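Local atomic coordinates of beta-galactosidase (Marinomonas sp. ef1, PDB entry 6Y2K), a protein that probably hydrolyses terminal beta-D-galactosides as a cold-active family GH42 glycosidase that works as a hexamer. Residues K2-Y8 and L348-W354; E202-R208 and D425-Q429; P317-N321 and Q361-G367. Numbering follows the deposited sequence.

Contact 1 of 3, residues K2-Y8 and L348-W354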
loop_
_atom_site.group_PDB
_atom_site.type_symbol
_atom_site.label_atom_id
_atom_site.label_comp_id
_atom_site.label_asym_id
_atom_site.label_seq_id
_atom_site.Cartn_x
_atom_site.Cartn_y
_atom_site.Cartn_z
ATOM N N LYS A 2 -48.659 -11.528 -7.881
ATOM C CA LYS A 2 -48.933 -11.865 -9.281
ATOM C C LYS A 2 -47.808 -11.394 -10.193
ATOM O O LYS A 2 -47.066 -10.486 -9.840
ATOM C CB LYS A 2 -50.248 -11.236 -9.707
ATOM C CG LYS A 2 -51.431 -11.756 -8.910
ATOM C CD LYS A 2 -52.743 -11.368 -9.555
ATOM C CE LYS A 2 -53.914 -12.061 -8.878
ATOM N NZ LYS A 2 -54.188 -11.501 -7.527
ATOM N N LEU A 3 -47.691 -12.025 -11.360
ATOM C CA LEU A 3 -46.650 -11.701 -12.331
ATOM C C LEU A 3 -47.212 -10.990 -13.560
ATOM O O LEU A 3 -48.364 -11.207 -13.954
ATOM C CB LEU A 3 -45.917 -12.965 -12.763
ATOM C CG LEU A 3 -45.187 -13.742 -11.659
ATOM C CD1 LEU A 3 -44.485 -14.921 -12.293
ATOM C CD2 LEU A 3 -44.193 -12.882 -10.888
ATOM N N GLY A 4 -46.371 -10.149 -14.161
ATOM C CA GLY A 4 -46.732 -9.370 -15.335
ATOM C C GLY A 4 -45.589 -9.261 -16.327
ATOM O O GLY A 4 -44.465 -9.681 -16.046
ATOM N N VAL A 5 -45.872 -8.683 -17.489
ATOM C CA VAL A 5 -44.820 -8.356 -18.446
ATOM C C VAL A 5 -45.155 -7.103 -19.257
ATOM O O VAL A 5 -46.322 -6.827 -19.528
ATOM C CB VAL A 5 -44.507 -9.567 -19.357
ATOM C CG1 VAL A 5 -45.616 -9.815 -20.370
ATOM C CG2 VAL A 5 -43.161 -9.394 -20.049
ATOM N N CYS A 6 -44.116 -6.346 -19.621
ATOM C CA CYS A 6 -44.232 -5.215 -20.535
ATOM C C CYS A 6 -44.026 -5.739 -21.954
ATOM O O CYS A 6 -43.043 -6.432 -22.224
ATOM C CB CYS A 6 -43.188 -4.148 -20.196
ATOM S SG CYS A 6 -43.338 -3.528 -18.511
ATOM N N TYR A 7 -44.952 -5.397 -22.853
ATOM C CA TYR A 7 -45.078 -6.023 -24.177
ATOM C C TYR A 7 -45.292 -4.977 -25.277
ATOM O O TYR A 7 -45.943 -3.953 -25.051
ATOM C CB TYR A 7 -46.266 -6.991 -24.130
ATOM C CG TYR A 7 -46.567 -7.780 -25.389
ATOM C CD1 TYR A 7 -45.561 -8.415 -26.110
ATOM C CD2 TYR A 7 -47.884 -7.937 -25.828
ATOM C CE1 TYR A 7 -45.861 -9.162 -27.252
ATOM C CE2 TYR A 7 -48.190 -8.679 -26.960
ATOM C CZ TYR A 7 -47.186 -9.291 -27.669
ATOM O OH TYR A 7 -47.503 -10.025 -28.790
ATOM N N TYR A 8 -44.726 -5.242 -26.460
ATOM C CA TYR A 8 -44.803 -4.338 -27.622
ATOM C C TYR A 8 -45.294 -5.097 -28.859
ATOM O O TYR A 8 -44.512 -5.431 -29.738
ATOM C CB TYR A 8 -43.450 -3.638 -27.828
ATOM C CG TYR A 8 -43.132 -2.848 -26.574
ATOM C CD1 TYR A 8 -42.472 -3.454 -25.500
ATOM C CD2 TYR A 8 -43.606 -1.556 -26.411
ATOM C CE1 TYR A 8 -42.239 -2.771 -24.323
ATOM C CE2 TYR A 8 -43.374 -0.858 -25.236
ATOM C CZ TYR A 8 -42.688 -1.478 -24.198
ATOM O OH TYR A 8 -42.465 -0.813 -23.037
ATOM N N LEU A 348 -48.103 -6.901 -7.678
ATOM C CA LEU A 348 -47.739 -7.315 -9.022
ATOM C C LEU A 348 -46.266 -7.012 -9.260
ATOM O O LEU A 348 -45.817 -5.939 -8.897
ATOM C CB LEU A 348 -48.581 -6.519 -10.017
ATOM C CG LEU A 348 -48.279 -6.663 -11.505
ATOM C CD1 LEU A 348 -48.542 -8.097 -11.939
ATOM C CD2 LEU A 348 -49.129 -5.675 -12.285
ATOM N N VAL A 349 -45.537 -7.953 -9.860
ATOM C CA VAL A 349 -44.191 -7.709 -10.384
ATOM C C VAL A 349 -44.206 -7.974 -11.886
ATOM O O VAL A 349 -44.425 -9.112 -12.318
ATOM C CB VAL A 349 -43.143 -8.608 -9.695
ATOM C CG1 VAL A 349 -41.788 -8.540 -10.401
ATOM C CG2 VAL A 349 -43.013 -8.207 -8.233
ATOM N N SER A 350 -43.973 -6.922 -12.667
ATOM C CA SER A 350 -44.012 -6.992 -14.123
ATOM C C SER A 350 -42.602 -6.820 -14.698
ATOM O O SER A 350 -41.902 -5.869 -14.346
ATOM C CB SER A 350 -45.000 -5.940 -14.668
ATOM O OG SER A 350 -44.831 -5.701 -16.052
ATOM N N TYR A 351 -42.201 -7.736 -15.573
ATOM C CA TYR A 351 -40.881 -7.680 -16.190
ATOM C C TYR A 351 -40.887 -6.792 -17.430
ATOM O O TYR A 351 -41.943 -6.356 -17.887
ATOM C CB TYR A 351 -40.399 -9.086 -16.551
ATOM C CG TYR A 351 -40.428 -10.060 -15.396
ATOM C CD1 TYR A 351 -39.428 -10.054 -14.432
ATOM C CD2 TYR A 351 -41.454 -10.986 -15.268
ATOM C CE1 TYR A 351 -39.450 -10.942 -13.373
ATOM C CE2 TYR A 351 -41.485 -11.878 -14.214
ATOM C CZ TYR A 351 -40.481 -11.852 -13.269
ATOM O OH TYR A 351 -40.508 -12.739 -12.218
ATOM N N PHE A 352 -39.702 -6.530 -17.970
ATOM C CA PHE A 352 -39.568 -5.695 -19.158
ATOM C C PHE A 352 -38.232 -5.935 -19.852
ATOM O O PHE A 352 -37.170 -5.744 -19.259
ATOM C CB PHE A 352 -39.713 -4.216 -18.792
ATOM C CG PHE A 352 -39.268 -3.278 -19.877
ATOM C CD1 PHE A 352 -37.921 -3.112 -20.158
ATOM C CD2 PHE A 352 -40.195 -2.561 -20.615
ATOM C CE1 PHE A 352 -37.509 -2.250 -21.155
ATOM C CE2 PHE A 352 -39.788 -1.696 -21.614
ATOM C CZ PHE A 352 -38.443 -1.540 -21.885
ATOM N N ARG A 353 -38.292 -6.354 -21.112
ATOM C CA ARG A 353 -39.567 -6.570 -21.787
ATOM C C ARG A 353 -39.817 -8.054 -22.034
ATOM O O ARG A 353 -39.047 -8.905 -21.590
ATOM C CB ARG A 353 -39.608 -5.803 -23.110
ATOM C CG ARG A 353 -38.242 -5.563 -23.732
ATOM C CD ARG A 353 -38.318 -4.546 -24.859
ATOM N NE ARG A 353 -39.105 -5.037 -25.986
ATOM C CZ ARG A 353 -39.374 -4.324 -27.076
ATOM N NH1 ARG A 353 -38.918 -3.085 -27.189
ATOM N NH2 ARG A 353 -40.099 -4.852 -28.052
ATOM N N TRP A 354 -40.898 -8.357 -22.745
ATOM C CA TRP A 354 -41.252 -9.737 -23.052
ATOM C C TRP A 354 -40.235 -10.368 -23.998
ATOM O O TRP A 354 -39.797 -11.499 -23.788
ATOM C CB TRP A 354 -42.653 -9.808 -23.663
ATOM C CG TRP A 354 -42.928 -11.092 -24.384
ATOM C CD1 TRP A 354 -43.045 -11.266 -25.733
ATOM C CD2 TRP A 354 -43.121 -12.384 -23.796
ATOM N NE1 TRP A 354 -43.300 -12.585 -26.020
ATOM C CE2 TRP A 354 -43.350 -13.293 -24.848
ATOM C CE3 TRP A 354 -43.121 -12.861 -22.481
ATOM C CZ2 TRP A 354 -43.578 -14.649 -24.626
ATOM C CZ3 TRP A 354 -43.347 -14.208 -22.263
ATOM C CH2 TRP A 354 -43.573 -15.086 -23.331
#
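Closing a beta barrel means pairing its first strand with its last, and here strand 2-6 runs parallel to strand 348-352, their short axes 29° apart. The backbone bonds zigzag between them: Val349 N gives to Lys2 O (3.0 Å), Gly4 N to Val349 O (2.9 Å), Tyr351 N to Gly4 O (3.0 Å) and Cys6 N to Tyr351 O (2.8 Å). Beyond the last of these, a cis peptide before Arg353 redirects the chain, and the next donor is Trp354 N, 2.9 Å from Cys6 O.

Apolar packing follows the two faces of the sheet. On one, Leu3 CD2 lies 4.4 Å from Tyr351 CE2, and Val5 CG2 touches Trp354 CB at 3.7 Å, at the edge of the indole. On the other, Cys6 CB meets Phe352 CD2 at 3.4 Å, with the sulfur also at the ring edge, a sulfur-aromatic contact. Gly4 keeps this face tight: its CA is 3.8 Å from Ser350 CA, and a beta carbon there would clash with Ser350 CB.

Polar ends reach past the pair: Tyr7 OH and Trp354 NE1 share Asp20, while Tyr8 OH bonds Glu36. This is the seam of a TIM barrel. Strand 29-34 flanks 2-6 on its far side, Ser350 OG bonds Met313 O of strand 310-315, Leu3, Val349 and Tyr351 pack outward on helix 333-343, and Tyr7 and Trp354 rest on helix 17-27.

Contact 2 of 3, residues E202-R208 and D425-Q429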
loop_
_atom_site.group_PDB
_atom_site.type_symbol
_atom_site.label_atom_id
_atom_site.label_comp_id
_atom_site.label_asym_id
_atom_site.label_seq_id
_atom_site.Cartn_x
_atom_site.Cartn_y
_atom_site.Cartn_z
ATOM N N GLU A 202 -24.299 31.773 -8.033
ATOM C CA GLU A 202 -25.422 31.145 -7.300
ATOM C C GLU A 202 -26.694 32.012 -7.209
ATOM O O GLU A 202 -26.650 33.131 -6.688
ATOM C CB GLU A 202 -24.991 30.748 -5.886
ATOM C CG GLU A 202 -25.999 29.851 -5.175
ATOM C CD GLU A 202 -25.632 29.514 -3.741
ATOM O OE1 GLU A 202 -24.705 30.145 -3.168
ATOM O OE2 GLU A 202 -26.308 28.616 -3.184
ATOM N N ALA A 203 -27.817 31.457 -7.674
ATOM C CA ALA A 203 -29.131 32.100 -7.547
ATOM C C ALA A 203 -29.644 31.958 -6.111
ATOM O O ALA A 203 -29.158 31.124 -5.345
ATOM C CB ALA A 203 -30.130 31.489 -8.532
ATOM N N ASN A 204 -30.626 32.776 -5.751
ATOM C CA ASN A 204 -31.194 32.754 -4.400
ATOM C C ASN A 204 -31.753 31.349 -4.154
ATOM O O ASN A 204 -32.492 30.843 -4.996
ATOM C CB ASN A 204 -32.310 33.804 -4.287
ATOM C CG ASN A 204 -32.825 34.000 -2.863
ATOM O OD1 ASN A 204 -32.644 33.149 -1.987
ATOM N ND2 ASN A 204 -33.500 35.129 -2.637
ATOM N N PRO A 205 -31.390 30.703 -3.020
ATOM C CA PRO A 205 -31.995 29.391 -2.767
ATOM C C PRO A 205 -33.536 29.389 -2.698
ATOM O O PRO A 205 -34.146 28.364 -3.020
ATOM C CB PRO A 205 -31.369 28.957 -1.431
ATOM C CG PRO A 205 -30.813 30.212 -0.825
ATOM C CD PRO A 205 -30.371 31.028 -2.002
ATOM N N SER A 206 -34.144 30.510 -2.286
ATOM C CA SER A 206 -35.609 30.658 -2.278
ATOM C C SER A 206 -36.187 30.601 -3.686
ATOM O O SER A 206 -37.230 29.997 -3.917
ATOM C CB SER A 206 -36.027 31.985 -1.631
ATOM O OG SER A 206 -35.494 32.118 -0.324
ATOM N N HIS A 207 -35.491 31.260 -4.604
ATOM C CA HIS A 207 -35.802 31.279 -6.032
ATOM C C HIS A 207 -35.734 29.864 -6.611
ATOM O O HIS A 207 -36.655 29.417 -7.303
ATOM C CB HIS A 207 -34.800 32.232 -6.709
ATOM C CG HIS A 207 -35.012 32.446 -8.176
ATOM N ND1 HIS A 207 -34.131 33.187 -8.935
ATOM C CD2 HIS A 207 -35.983 32.029 -9.025
ATOM C CE1 HIS A 207 -34.554 33.219 -10.186
ATOM N NE2 HIS A 207 -35.673 32.524 -10.268
ATOM N N ARG A 208 -34.651 29.157 -6.306
ATOM C CA ARG A 208 -34.459 27.807 -6.828
ATOM C C ARG A 208 -35.456 26.813 -6.239
ATOM O O ARG A 208 -35.925 25.920 -6.955
ATOM C CB ARG A 208 -33.028 27.331 -6.580
ATOM C CG ARG A 208 -31.978 28.125 -7.356
ATOM C CD ARG A 208 -30.562 27.760 -6.934
ATOM N NE ARG A 208 -30.251 26.366 -7.234
ATOM C CZ ARG A 208 -29.275 25.648 -6.680
ATOM N NH1 ARG A 208 -29.120 24.377 -7.057
ATOM N NH2 ARG A 208 -28.486 26.148 -5.733
ATOM N N ASP A 425 -30.576 19.619 -1.342
ATOM C CA ASP A 425 -29.800 19.538 -2.593
ATOM C C ASP A 425 -29.403 20.925 -3.118
ATOM O O ASP A 425 -28.381 21.067 -3.789
ATOM C CB ASP A 425 -30.594 18.818 -3.696
ATOM C CG ASP A 425 -30.659 17.309 -3.510
ATOM O OD1 ASP A 425 -29.946 16.735 -2.644
ATOM O OD2 ASP A 425 -31.435 16.694 -4.277
ATOM N N ILE A 426 -30.235 21.928 -2.845
ATOM C CA ILE A 426 -29.994 23.298 -3.323
ATOM C C ILE A 426 -28.760 23.896 -2.631
ATOM O O ILE A 426 -27.922 24.518 -3.295
ATOM C CB ILE A 426 -31.283 24.171 -3.216
ATOM C CG1 ILE A 426 -32.203 23.866 -4.410
ATOM C CG2 ILE A 426 -30.972 25.665 -3.182
ATOM C CD1 ILE A 426 -33.645 24.333 -4.246
ATOM N N GLN A 427 -28.654 23.701 -1.315
ATOM C CA GLN A 427 -27.437 24.064 -0.559
ATOM C C GLN A 427 -27.053 22.913 0.373
ATOM O O GLN A 427 -27.479 22.875 1.537
ATOM C CB GLN A 427 -27.620 25.362 0.240
ATOM C CG GLN A 427 -27.737 26.610 -0.624
ATOM C CD GLN A 427 -27.513 27.904 0.152
ATOM O OE1 GLN A 427 -27.728 27.961 1.372
ATOM N NE2 GLN A 427 -27.074 28.953 -0.551
ATOM N N PRO A 428 -26.264 21.953 -0.143
ATOM C CA PRO A 428 -25.818 20.851 0.713
ATOM C C PRO A 428 -24.850 21.305 1.796
ATOM O O PRO A 428 -24.792 20.664 2.851
ATOM C CB PRO A 428 -25.158 19.878 -0.277
ATOM C CG PRO A 428 -24.708 20.733 -1.400
ATOM C CD PRO A 428 -25.751 21.818 -1.520
ATOM N N GLN A 429 -24.090 22.373 1.518
ATOM C CA GLN A 429 -23.235 23.076 2.486
ATOM C C GLN A 429 -21.932 22.319 2.828
ATOM O O GLN A 429 -20.892 22.963 3.042
ATOM C CB GLN A 429 -24.037 23.538 3.718
ATOM C CG GLN A 429 -23.253 24.251 4.814
ATOM C CD GLN A 429 -22.598 25.552 4.379
ATOM O OE1 GLN A 429 -22.993 26.178 3.390
ATOM N NE2 GLN A 429 -21.599 25.989 5.152
HETATM O O HOH W 1 -25.613 26.080 -3.982
HETATM O O HOH W 2 -27.204 22.683 -5.767
#
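Ile426 lays its CG2 methyl over one face of the Arg208 guanidinium, 3.6 Å from Arg208 NH2, and the same methyl sits 3.7 Å from Pro205 CB. One branched residue near the end of helix 418-426 thus fills the space between a proline ring and an arginine, and is the centre of this small interface.

Polar contacts frame it. Gln427 NE2 donates to Glu202 OE2 at 2.8 Å in a nearly straight hydrogen bond, whereas the bond from Arg208 NH2 to Ile426 O (3.0 Å) is bent and weak. Two waters reinforce them: one donates to both Glu202 OE2 and Ile426 O, the other accepts from Arg208 NH1 and donates to Asp425 O. Gln427 NE2 also reaches Gln361 O of a neighbouring subunit, and Glu202 O accepts from Gln361 NE2 there, so the junction within the chain adjoins one between chains.

Two helix termini meet here. Gln427 is where the chain leaves helix 418-426; across from it, Asn204 begins helix 205-233 as an N-cap residue, its OD1 accepting from Ser206 N (3.1 Å). The result is a docking of the TIM barrel domain against the trimerisation domain of a GH42 beta-galactosidase.

Contact 3 of 3, residues P317-N321 and Q361-G367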
loop_
_atom_site.group_PDB
_atom_site.type_symbol
_atom_site.label_atom_id
_atom_site.label_comp_id
_atom_site.label_asym_id
_atom_site.label_seq_id
_atom_site.Cartn_x
_atom_site.Cartn_y
_atom_site.Cartn_z
ATOM N N PRO A 317 -34.798 -8.260 -16.057
ATOM C CA PRO A 317 -34.798 -9.703 -16.325
ATOM C C PRO A 317 -33.454 -10.278 -16.782
ATOM O O PRO A 317 -33.328 -11.499 -16.955
ATOM C CB PRO A 317 -35.792 -9.804 -17.485
ATOM C CG PRO A 317 -35.454 -8.596 -18.305
ATOM C CD PRO A 317 -35.057 -7.516 -17.311
ATOM N N GLY A 318 -32.474 -9.406 -16.998
ATOM C CA GLY A 318 -31.218 -9.767 -17.640
ATOM C C GLY A 318 -30.402 -8.491 -17.792
ATOM O O GLY A 318 -30.761 -7.464 -17.204
ATOM N N PRO A 319 -29.317 -8.532 -18.583
ATOM C CA PRO A 319 -28.517 -7.313 -18.736
ATOM C C PRO A 319 -29.308 -6.192 -19.421
ATOM O O PRO A 319 -30.109 -6.471 -20.326
ATOM C CB PRO A 319 -27.344 -7.760 -19.618
ATOM C CG PRO A 319 -27.838 -8.963 -20.339
ATOM C CD PRO A 319 -28.795 -9.646 -19.397
ATOM N N VAL A 320 -29.094 -4.953 -18.973
ATOM C CA VAL A 320 -29.701 -3.766 -19.588
ATOM C C VAL A 320 -28.676 -3.048 -20.505
ATOM O O VAL A 320 -27.550 -3.512 -20.658
ATOM C CB VAL A 320 -30.320 -2.818 -18.528
ATOM C CG1 VAL A 320 -31.360 -3.563 -17.680
ATOM C CG2 VAL A 320 -29.264 -2.170 -17.640
ATOM N N ASN A 321 -29.084 -1.934 -21.121
ATOM C CA ASN A 321 -28.265 -1.213 -22.113
ATOM C C ASN A 321 -27.667 0.102 -21.615
ATOM O O ASN A 321 -26.714 0.593 -22.216
ATOM C CB ASN A 321 -29.114 -0.853 -23.335
ATOM C CG ASN A 321 -30.295 0.034 -22.972
ATOM O OD1 ASN A 321 -31.225 -0.431 -22.311
ATOM N ND2 ASN A 321 -30.244 1.320 -23.351
ATOM N N GLN A 361 -32.557 2.014 -29.635
ATOM C CA GLN A 361 -31.622 2.366 -28.551
ATOM C C GLN A 361 -31.391 1.226 -27.546
ATOM O O GLN A 361 -30.297 1.085 -26.988
ATOM C CB GLN A 361 -32.135 3.608 -27.781
ATOM C CG GLN A 361 -31.995 4.954 -28.485
ATOM C CD GLN A 361 -33.147 5.324 -29.430
ATOM O OE1 GLN A 361 -33.802 4.451 -30.017
ATOM N NE2 GLN A 361 -33.386 6.630 -29.588
ATOM N N GLU A 362 -32.434 0.433 -27.310
ATOM C CA GLU A 362 -32.432 -0.625 -26.297
ATOM C C GLU A 362 -32.317 -2.030 -26.893
ATOM O O GLU A 362 -32.715 -3.007 -26.257
ATOM C CB GLU A 362 -33.693 -0.498 -25.426
ATOM C CG GLU A 362 -33.692 0.767 -24.579
ATOM C CD GLU A 362 -34.939 0.962 -23.736
ATOM O OE1 GLU A 362 -34.912 1.875 -22.875
ATOM O OE2 GLU A 362 -35.939 0.224 -23.929
ATOM N N GLN A 363 -31.734 -2.154 -28.086
ATOM C CA GLN A 363 -31.542 -3.479 -28.684
ATOM C C GLN A 363 -30.685 -4.448 -27.822
ATOM O O GLN A 363 -30.824 -5.666 -27.954
ATOM C CB GLN A 363 -31.022 -3.380 -30.134
ATOM C CG GLN A 363 -29.604 -2.846 -30.302
ATOM C CD GLN A 363 -29.269 -2.512 -31.747
ATOM O OE1 GLN A 363 -28.424 -3.167 -32.365
ATOM N NE2 GLN A 363 -29.943 -1.492 -32.303
ATOM N N MET A 364 -29.836 -3.914 -26.935
ATOM C CA MET A 364 -29.075 -4.746 -25.981
ATOM C C MET A 364 -29.755 -4.948 -24.611
ATOM O O MET A 364 -29.157 -5.560 -23.722
ATOM C CB MET A 364 -27.666 -4.168 -25.772
ATOM C CG MET A 364 -26.841 -4.032 -27.043
ATOM S SD MET A 364 -26.611 -5.586 -27.927
ATOM C CE MET A 364 -25.491 -6.444 -26.835
ATOM N N HIS A 365 -30.992 -4.473 -24.445
ATOM C CA HIS A 365 -31.742 -4.662 -23.195
ATOM C C HIS A 365 -32.456 -6.014 -23.253
ATOM O O HIS A 365 -33.306 -6.224 -24.108
ATOM C CB HIS A 365 -32.763 -3.537 -22.996
ATOM C CG HIS A 365 -33.360 -3.480 -21.623
ATOM N ND1 HIS A 365 -34.018 -4.548 -21.044
ATOM C CD2 HIS A 365 -33.442 -2.462 -20.731
ATOM C CE1 HIS A 365 -34.454 -4.196 -19.847
ATOM N NE2 HIS A 365 -34.131 -2.931 -19.639
ATOM N N ALA A 366 -32.125 -6.901 -22.321
ATOM C CA ALA A 366 -32.694 -8.249 -22.285
ATOM C C ALA A 366 -34.199 -8.272 -22.018
ATOM O O ALA A 366 -34.797 -7.291 -21.570
ATOM C CB ALA A 366 -31.972 -9.091 -21.245
ATOM N N GLY A 367 -34.802 -9.412 -22.338
ATOM C CA GLY A 367 -36.187 -9.680 -22.005
ATOM C C GLY A 367 -36.344 -11.103 -21.518
ATOM O O GLY A 367 -35.347 -11.793 -21.307
HETATM O O HOH W 3 -33.743 -13.005 -19.236
HETATM O O HOH W 4 -32.521 3.164 -22.580
#
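Pro317 begins the contact with its ring, whose CG lies 3.6 Å from Ala366 O and 3.9 Å from Gly367 CA. Its carbonyl is joined to the other segment by a water that donates to both Pro317 O and Gly367 O. At Gly318 the backbone runs against the Ala366 methyl: Gly318 CA is 3.7 Å from Ala366 CB, and a beta carbon on Gly318 would collide with it. Pro319 follows with the one direct hydrogen bond across the pair, Ala366 N to Pro319 O at 2.9 Å and almost linear, while Pro319 CD packs on Ala366 CB at 3.7 Å.

Neither segment is regular. They are parts of the loops that follow strands 310-315 and 348-352, the seventh and eighth of the TIM barrel, and so lie at the C-terminal end of the barrel, where enzymes of this fold carry their active site. A glycerol, probably from the crystallisation liquor, hydrogen-bonds Glu362 OE1 and His365 NE2, and may mark a pocket at this end of the barrel.

Val320 places CG1 over the face of the His365 imidazole, 3.8 Å from the ring centroid, in a CH-pi contact. The ring is held by the carbonyl of the next residue, His365 ND1 donating to Ala366 O (2.9 Å), and His365 is the last residue of a type I turn that starts at Glu362. Val320 O meanwhile accepts from Gln429 NE2 of a neighbouring subunit. Last comes Asn321, pointing into the turn: OD1 lies 3.4 Å from His365 CD2, at the ring edge, and 3.6 Å from Glu362 CG, whereas ND2 gives a hydrogen bond to a water that donates to Glu362 OE1.

How the contacts relate
From the N terminus, residues 2-8 wait for strand 348-352 before contact 1 seals the barrel. Within that long loop, 202-208 opens contact 2, which closes at 425-429 in the trimerisation domain, so contacts 1 and 2 cross; their centres are about 40 Å apart. Contact 3, joining 317-321 to 361-367, is nested inside contact 2 and crosses contact 1. Contacts 1 and 3 touch, with Phe352 O 3.2 Å from His365 CE1, linking the barrel seam to the loops at its mouth. Although contacts 2 and 3 are far apart within one chain, in the hexamer contact 2 of one subunit meets contact 3 of another through Gln361.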